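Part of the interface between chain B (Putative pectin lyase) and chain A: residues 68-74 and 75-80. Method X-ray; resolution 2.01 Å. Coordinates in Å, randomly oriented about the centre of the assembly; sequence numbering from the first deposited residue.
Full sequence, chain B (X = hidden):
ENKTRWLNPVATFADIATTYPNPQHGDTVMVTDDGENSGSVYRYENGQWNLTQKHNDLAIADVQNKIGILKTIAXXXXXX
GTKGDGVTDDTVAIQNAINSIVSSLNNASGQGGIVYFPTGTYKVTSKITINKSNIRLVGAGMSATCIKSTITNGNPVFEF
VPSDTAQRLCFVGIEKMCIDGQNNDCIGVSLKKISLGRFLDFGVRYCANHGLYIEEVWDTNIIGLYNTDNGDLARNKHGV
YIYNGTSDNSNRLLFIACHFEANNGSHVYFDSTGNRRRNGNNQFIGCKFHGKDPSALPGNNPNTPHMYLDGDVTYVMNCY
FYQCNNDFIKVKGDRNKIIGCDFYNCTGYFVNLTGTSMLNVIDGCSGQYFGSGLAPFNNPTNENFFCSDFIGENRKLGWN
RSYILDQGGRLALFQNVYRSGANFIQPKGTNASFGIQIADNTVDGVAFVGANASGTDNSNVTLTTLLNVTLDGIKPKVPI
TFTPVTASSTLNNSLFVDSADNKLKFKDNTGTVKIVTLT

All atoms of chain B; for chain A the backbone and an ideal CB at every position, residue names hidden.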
# COMPACT_ATOMS: atom_id res chain seq x y z
N GLY B 68 16.17 -37.20 -8.01
CA GLY B 68 16.69 -36.74 -6.73
C GLY B 68 16.89 -35.23 -6.70
O GLY B 68 16.59 -34.58 -5.70
N ILE B 69 17.34 -34.65 -7.81
CA ILE B 69 17.51 -33.20 -7.90
C ILE B 69 16.16 -32.49 -7.95
O ILE B 69 15.97 -31.45 -7.30
CB ILE B 69 18.38 -32.86 -9.14
CG1 ILE B 69 19.79 -33.43 -8.98
CG2 ILE B 69 18.47 -31.36 -9.34
CD1 ILE B 69 20.67 -33.27 -10.23
N LEU B 70 15.22 -33.01 -8.76
CA LEU B 70 13.87 -32.42 -8.82
C LEU B 70 13.17 -32.42 -7.46
O LEU B 70 12.44 -31.48 -7.13
CB LEU B 70 13.02 -33.18 -9.85
CG LEU B 70 13.34 -32.89 -11.33
CD1 LEU B 70 12.84 -33.96 -12.26
CD2 LEU B 70 12.81 -31.53 -11.77
N LYS B 71 13.39 -33.46 -6.65
CA LYS B 71 12.77 -33.53 -5.33
C LYS B 71 13.25 -32.43 -4.39
O LYS B 71 12.57 -32.16 -3.39
CB LYS B 71 13.03 -34.91 -4.70
CG LYS B 71 12.06 -35.98 -5.20
CD LYS B 71 12.46 -37.37 -4.72
CE LYS B 71 12.49 -37.47 -3.20
NZ LYS B 71 11.16 -37.25 -2.63
N THR B 72 14.37 -31.75 -4.69
CA THR B 72 14.88 -30.77 -3.73
C THR B 72 14.06 -29.48 -3.72
O THR B 72 14.30 -28.62 -2.85
CB THR B 72 16.35 -30.41 -3.99
OG1 THR B 72 16.47 -29.83 -5.29
CG2 THR B 72 17.27 -31.64 -3.88
N ILE B 73 13.12 -29.31 -4.65
CA ILE B 73 12.43 -28.04 -4.70
C ILE B 73 11.33 -27.95 -3.64
O ILE B 73 11.01 -26.84 -3.21
CB ILE B 73 11.90 -27.77 -6.11
CG1 ILE B 73 10.52 -28.39 -6.31
CG2 ILE B 73 12.92 -28.24 -7.17
CD1 ILE B 73 9.79 -27.81 -7.51
N ALA B 74 10.77 -29.07 -3.20
CA ALA B 74 9.76 -29.02 -2.14
C ALA B 74 9.52 -30.42 -1.59
O ALA B 74 9.74 -31.42 -2.28
CB ALA B 74 8.43 -28.44 -2.66
N UNK A 75 16.50 -24.25 -13.81
CA UNK A 75 17.84 -24.79 -13.71
C UNK A 75 18.18 -24.85 -12.23
O UNK A 75 18.23 -23.82 -11.56
CB UNK A 75 18.85 -23.95 -14.49
N UNK A 76 18.40 -26.06 -11.71
CA UNK A 76 18.78 -26.28 -10.33
C UNK A 76 20.30 -26.26 -10.22
O UNK A 76 20.99 -27.02 -10.93
CB UNK A 76 18.21 -27.60 -9.81
N UNK A 77 20.83 -25.38 -9.37
CA UNK A 77 22.29 -25.29 -9.21
C UNK A 77 22.88 -26.62 -8.76
O UNK A 77 24.05 -26.90 -9.03
CB UNK A 77 22.65 -24.20 -8.20
N UNK A 78 22.08 -27.49 -8.13
CA UNK A 78 22.62 -28.79 -7.73
C UNK A 78 23.03 -29.63 -8.94
O UNK A 78 23.90 -30.49 -8.83
CB UNK A 78 21.59 -29.55 -6.89
N UNK A 79 22.39 -29.40 -10.09
CA UNK A 79 22.80 -30.06 -11.33
C UNK A 79 24.23 -29.74 -11.71
O UNK A 79 24.81 -30.45 -12.54
CB UNK A 79 21.87 -29.66 -12.47
N UNK A 80 24.78 -28.65 -11.19
CA UNK A 80 26.10 -28.19 -11.61
C UNK A 80 27.14 -28.40 -10.53
O UNK A 80 28.28 -27.92 -10.67
CB UNK A 80 26.05 -26.71 -12.00

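Chain B offers a short helical stretch. Ile B69 and Thr B72 lie on the side turned to chain A, and the hydroxyl of Thr B72 already donates to the backbone O of Ile B69, OG1 to O, at 2.6 Å. That use of its proton leaves OG1 best placed to accept.

Position 75 has an extended backbone, and its ideal CB finds nothing of this stretch of chain B within 5.5 Å. The contact sets no demand here; a beta-branched residue suits the strand, and Val A75 is one.

Position 76 is the centre of the contact. Its CB points toward chain B, 3.8 Å from Ile B69 CG2 and 5.3 Å from Thr B72 OG1. A donor two or three bonds beyond CB would be rewarded: Asn first, with Gln or His as longer alternatives. The chain also leaves the strand here for a 3-10 turn, where a short acceptor, as in Ser, Thr, Asp or Asn, can take a free backbone NH. Asn A76 meets both needs. Its ND2 donates to Thr B72 OG1 at 3.0 Å, while its OD1 accepts from the backbone N of position 78 at 2.8 Å, which helps hold the amide in place. ND2 also donates to a water at 3.0 Å, and that water makes a weak bond to the O of Ile B69, 3.4 Å from the water oxygen. The amide carbon CG packs 3.7 Å from Ile B69 CG2.

Position 77 starts the 3-10 segment with its CB directed away from chain B, so this stretch of chain B sets no demand, and many residues would suit; it is Val A77.

Position 78 points toward chain B, its CB 4.4 Å from Ile B69 CG2, but with room ahead along the helix. No acidic side chain waits in the stretch, so a long, flexible chain such as Lys, Arg, Gln or Met would serve by covering the aliphatic surface. Lys A78 extends past Ile B69 until its NZ lies 4.1 Å from Thr B72 CG2.

Position 79 looks sideways, with CB 4.4 Å from Ile B69 CD1. Methylene groups would pack there; Leu, Met, Gln or Glu are plausible. In Glu A79, CG sits 3.9 Å from Ile B69 CG2, and the carboxylate turns back to its own chain, OE2 accepting from the backbone N of Asn A76 at 3.0 Å.

Position 80 is out of reach, so polar or apolar residues would do equally well for this contact; it is Phe A80.

Chain A 75-80: VNVKEF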
# COMPACT_ATOMS: atom_id res chain seq x y z
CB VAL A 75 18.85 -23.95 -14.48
CG1 VAL A 75 20.25 -24.52 -14.32
CG2 VAL A 75 18.46 -23.89 -15.94
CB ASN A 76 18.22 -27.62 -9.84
CG ASN A 76 18.28 -27.79 -8.32
OD1 ASN A 76 19.31 -27.57 -7.72
ND2 ASN A 76 17.15 -28.15 -7.70
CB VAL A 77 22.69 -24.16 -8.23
CG1 VAL A 77 22.21 -22.81 -8.76
CG2 VAL A 77 22.13 -24.44 -6.81
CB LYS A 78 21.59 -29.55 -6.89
CG LYS A 78 22.16 -30.18 -5.65
CD LYS A 78 21.22 -31.22 -5.06
CE LYS A 78 21.98 -32.18 -4.14
NZ LYS A 78 21.10 -32.75 -3.06
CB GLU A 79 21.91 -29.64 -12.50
CG GLU A 79 20.43 -29.88 -12.33
CD GLU A 79 19.64 -29.16 -13.42
OE1 GLU A 79 20.21 -29.01 -14.54
OE2 GLU A 79 18.48 -28.74 -13.15
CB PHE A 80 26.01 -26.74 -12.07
CG PHE A 80 25.32 -26.59 -13.39
CD1 PHE A 80 23.93 -26.55 -13.47
CD2 PHE A 80 26.06 -26.60 -14.58
CE1 PHE A 80 23.28 -26.47 -14.72
CE2 PHE A 80 25.44 -26.50 -15.82
CZ PHE A 80 24.05 -26.45 -15.90
O HOH W 1 15.12 -29.15 -9.63
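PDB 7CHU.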